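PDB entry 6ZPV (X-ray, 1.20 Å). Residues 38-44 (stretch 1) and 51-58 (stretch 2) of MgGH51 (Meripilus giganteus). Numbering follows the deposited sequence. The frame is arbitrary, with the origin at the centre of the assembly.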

# COMPACT_ATOMS: atom_id res chain seq x y z
N LEU A 38 -9.22 -12.65 -9.03
CA LEU A 38 -10.50 -13.17 -8.59
C LEU A 38 -10.84 -12.64 -7.19
O LEU A 38 -10.00 -12.76 -6.29
N GLN A 39 -12.01 -12.10 -7.01
CA GLN A 39 -12.49 -11.60 -5.71
C GLN A 39 -13.14 -12.78 -4.97
O GLN A 39 -13.81 -13.60 -5.56
N ASN A 40 -12.94 -12.85 -3.66
CA ASN A 40 -13.54 -13.93 -2.86
C ASN A 40 -13.11 -15.30 -3.44
O ASN A 40 -13.94 -16.22 -3.63
N ARG A 41 -11.82 -15.42 -3.71
CA ARG A 41 -11.28 -16.54 -4.48
C ARG A 41 -11.39 -17.89 -3.79
O ARG A 41 -11.39 -18.93 -4.45
N ALA A 42 -11.42 -17.87 -2.46
CA ALA A 42 -11.38 -19.12 -1.68
C ALA A 42 -12.41 -19.10 -0.56
O ALA A 42 -12.34 -19.91 0.37
N PHE A 43 -13.42 -18.24 -0.67
CA PHE A 43 -14.56 -18.23 0.26
C PHE A 43 -14.05 -18.06 1.70
O PHE A 43 -14.64 -18.58 2.65
N GLN A 44 -13.00 -17.26 1.88
CA GLN A 44 -12.46 -17.13 3.22
C GLN A 44 -13.34 -16.21 4.07
O GLN A 44 -13.79 -15.14 3.64
N ALA A 51 -26.04 -15.46 0.63
CA ALA A 51 -25.75 -14.71 -0.60
C ALA A 51 -24.38 -14.06 -0.45
O ALA A 51 -23.62 -14.06 -1.43
N ALA A 52 -24.03 -13.53 0.71
CA ALA A 52 -22.75 -12.84 0.88
C ALA A 52 -21.60 -13.80 0.64
O ALA A 52 -20.54 -13.38 0.10
N ALA A 53 -21.75 -15.07 0.97
CA ALA A 53 -20.67 -16.06 0.72
C ALA A 53 -20.39 -16.21 -0.77
O ALA A 53 -19.26 -16.59 -1.12
N LEU A 54 -21.38 -15.97 -1.63
CA LEU A 54 -21.26 -16.07 -3.08
C LEU A 54 -20.82 -14.74 -3.71
O LEU A 54 -20.81 -14.61 -4.94
N ALA A 55 -20.43 -13.75 -2.91
CA ALA A 55 -20.02 -12.44 -3.46
C ALA A 55 -18.99 -12.63 -4.57
O ALA A 55 -18.01 -13.36 -4.41
N ALA A 56 -19.22 -11.92 -5.69
CA ALA A 56 -18.38 -11.91 -6.90
C ALA A 56 -18.63 -13.09 -7.84
O ALA A 56 -18.10 -13.04 -8.97
N TRP A 57 -19.35 -14.13 -7.39
CA TRP A 57 -19.58 -15.36 -8.17
C TRP A 57 -20.98 -15.38 -8.74
O TRP A 57 -21.95 -15.02 -8.03
N HIS A 58 -21.17 -15.88 -9.95
CA HIS A 58 -22.46 -15.88 -10.62
C HIS A 58 -22.62 -17.13 -11.45
O HIS A 58 -21.66 -17.58 -12.09

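The contact between the two stretches is small, burying 363 Å² in all, and it is organised round W57, N40 and F43. Stretch 1 has no regular helix or strand, whereas stretch 2 passes from a short 3-10 segment at residues 52-54 through a type II turn, L54 to W57, into a strand. The turn is closed by the backbone bond from W57 N to L54 O (2.9 Å), and W57, its last residue, packs its side chain against stretch 1.

W57 gives up the most surface. Its CA-to-CB bond points toward stretch 1, and with chi1 in the m well and chi2 at 93° the indole reaches the backbone of N40. There W57 NE1 donates a hydrogen bond to N40 O (2.9 Å); the angle of 163° at the hydrogen is nearly straight, and the acceptor lies at the ring edge, close to its plane, where the N-H of an indole is directed. Further along the same edge, R41 O approaches W57 CZ2 at 4.2 Å, a contact without a hydrogen bond.

While the backbone of N40 accepts from W57, its side chain donates to stretch 2. Its CA-to-CB bond also points toward stretch 2, and its t rotamer (chi1 -174°, chi2 27°) carries the amide to two carbonyls of the 3-10 segment and turn. N40 ND2 donates to A53 O at 2.9 Å and to A55 O at 3.0 Å, with angles of 150° and 166°. A primary amide nitrogen has two hydrogens, so one group can serve both acceptors and tie together carbonyls two residues apart. Its two donated bonds and the one received by its carbonyl make N40 the polar centre of the contact.

F43 supplies the apolar side. Its CA-to-CB bond runs sideways, but the m rotamer (chi1 -50°, chi2 -74°) brings the end of the ring nearer to stretch 2. F43 CZ lies over one face of the indole, and F43 CE1 comes within 3.5 Å of W57 CD1. The phenyl ring and the five-membered ring of W57 meet obliquely, their centroids 4.8 Å apart and their planes at 33°. At the edge of the phenyl ring, F43 CD1 is 3.6 Å from A53 O, the same carbonyl that receives the N40 amide.

A56 completes the packing, its methyl directed toward stretch 1 with A56 CB 3.8 Å from Q39 CB. The CA-to-CB bond of R41 points away from stretch 2, and its guanidinium is hydrogen-bonded outside this contact. A sulfate ion also touches this region.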

# COMPACT_ATOMS: atom_id res chain seq x y z
CB LEU A 38 -10.55 -14.69 -8.59
CG LEU A 38 -10.08 -15.36 -9.87
CD1 LEU A 38 -10.23 -16.85 -9.77
CD2 LEU A 38 -10.82 -14.84 -11.09
CB GLN A 39 -13.39 -10.40 -5.88
CG GLN A 39 -13.93 -9.86 -4.59
CD GLN A 39 -14.68 -8.56 -4.70
OE1 GLN A 39 -15.12 -8.11 -5.84
NE2 GLN A 39 -14.94 -7.96 -3.59
CB ASN A 40 -15.07 -13.77 -2.78
CG ASN A 40 -15.77 -14.75 -1.86
OD1 ASN A 40 -15.15 -15.27 -0.90
ND2 ASN A 40 -17.07 -14.97 -2.11
CB ARG A 41 -9.84 -16.29 -4.88
CG ARG A 41 -8.82 -16.36 -3.74
CD ARG A 41 -7.41 -16.06 -4.21
NE ARG A 41 -6.47 -16.10 -3.13
CZ ARG A 41 -5.21 -15.72 -3.20
NH1 ARG A 41 -4.67 -15.34 -4.36
NH2 ARG A 41 -4.43 -15.73 -2.12
CB ALA A 42 -9.99 -19.36 -1.14
CB PHE A 43 -15.42 -19.49 0.09
CG PHE A 43 -15.75 -19.70 -1.38
CD1 PHE A 43 -16.67 -18.92 -2.04
CD2 PHE A 43 -15.01 -20.59 -2.14
CE1 PHE A 43 -16.84 -19.01 -3.41
CE2 PHE A 43 -15.17 -20.67 -3.50
CZ PHE A 43 -16.06 -19.89 -4.13
CB GLN A 44 -11.07 -16.48 3.17
CG GLN A 44 -10.00 -17.45 2.66
CD GLN A 44 -8.77 -16.70 2.15
OE1 GLN A 44 -8.85 -15.99 1.12
NE2 GLN A 44 -7.62 -16.81 2.84
CB ALA A 51 -26.86 -13.71 -0.83
CB ALA A 52 -22.63 -12.15 2.21
CB ALA A 53 -20.99 -17.38 1.33
CB LEU A 54 -22.57 -16.54 -3.72
CG LEU A 54 -22.86 -18.01 -3.53
CD1 LEU A 54 -24.34 -18.30 -3.81
CD2 LEU A 54 -22.00 -18.84 -4.44
CB ALA A 55 -19.42 -11.58 -2.38
CB ALA A 56 -16.93 -11.71 -6.62
CB TRP A 57 -19.33 -16.60 -7.32
CG TRP A 57 -17.95 -16.75 -6.82
CD1 TRP A 57 -17.42 -16.34 -5.64
CD2 TRP A 57 -16.87 -17.34 -7.52
NE1 TRP A 57 -16.10 -16.66 -5.55
CE2 TRP A 57 -15.71 -17.29 -6.70
CE3 TRP A 57 -16.75 -17.93 -8.80
CZ2 TRP A 57 -14.47 -17.83 -7.09
CZ3 TRP A 57 -15.51 -18.43 -9.20
CH2 TRP A 57 -14.41 -18.38 -8.35
CB HIS A 58 -22.55 -14.64 -11.55
CG HIS A 58 -22.28 -13.36 -10.87
ND1 HIS A 58 -23.23 -12.72 -10.10
CD2 HIS A 58 -21.12 -12.66 -10.76
CE1 HIS A 58 -22.66 -11.63 -9.55
NE2 HIS A 58 -21.37 -11.57 -9.95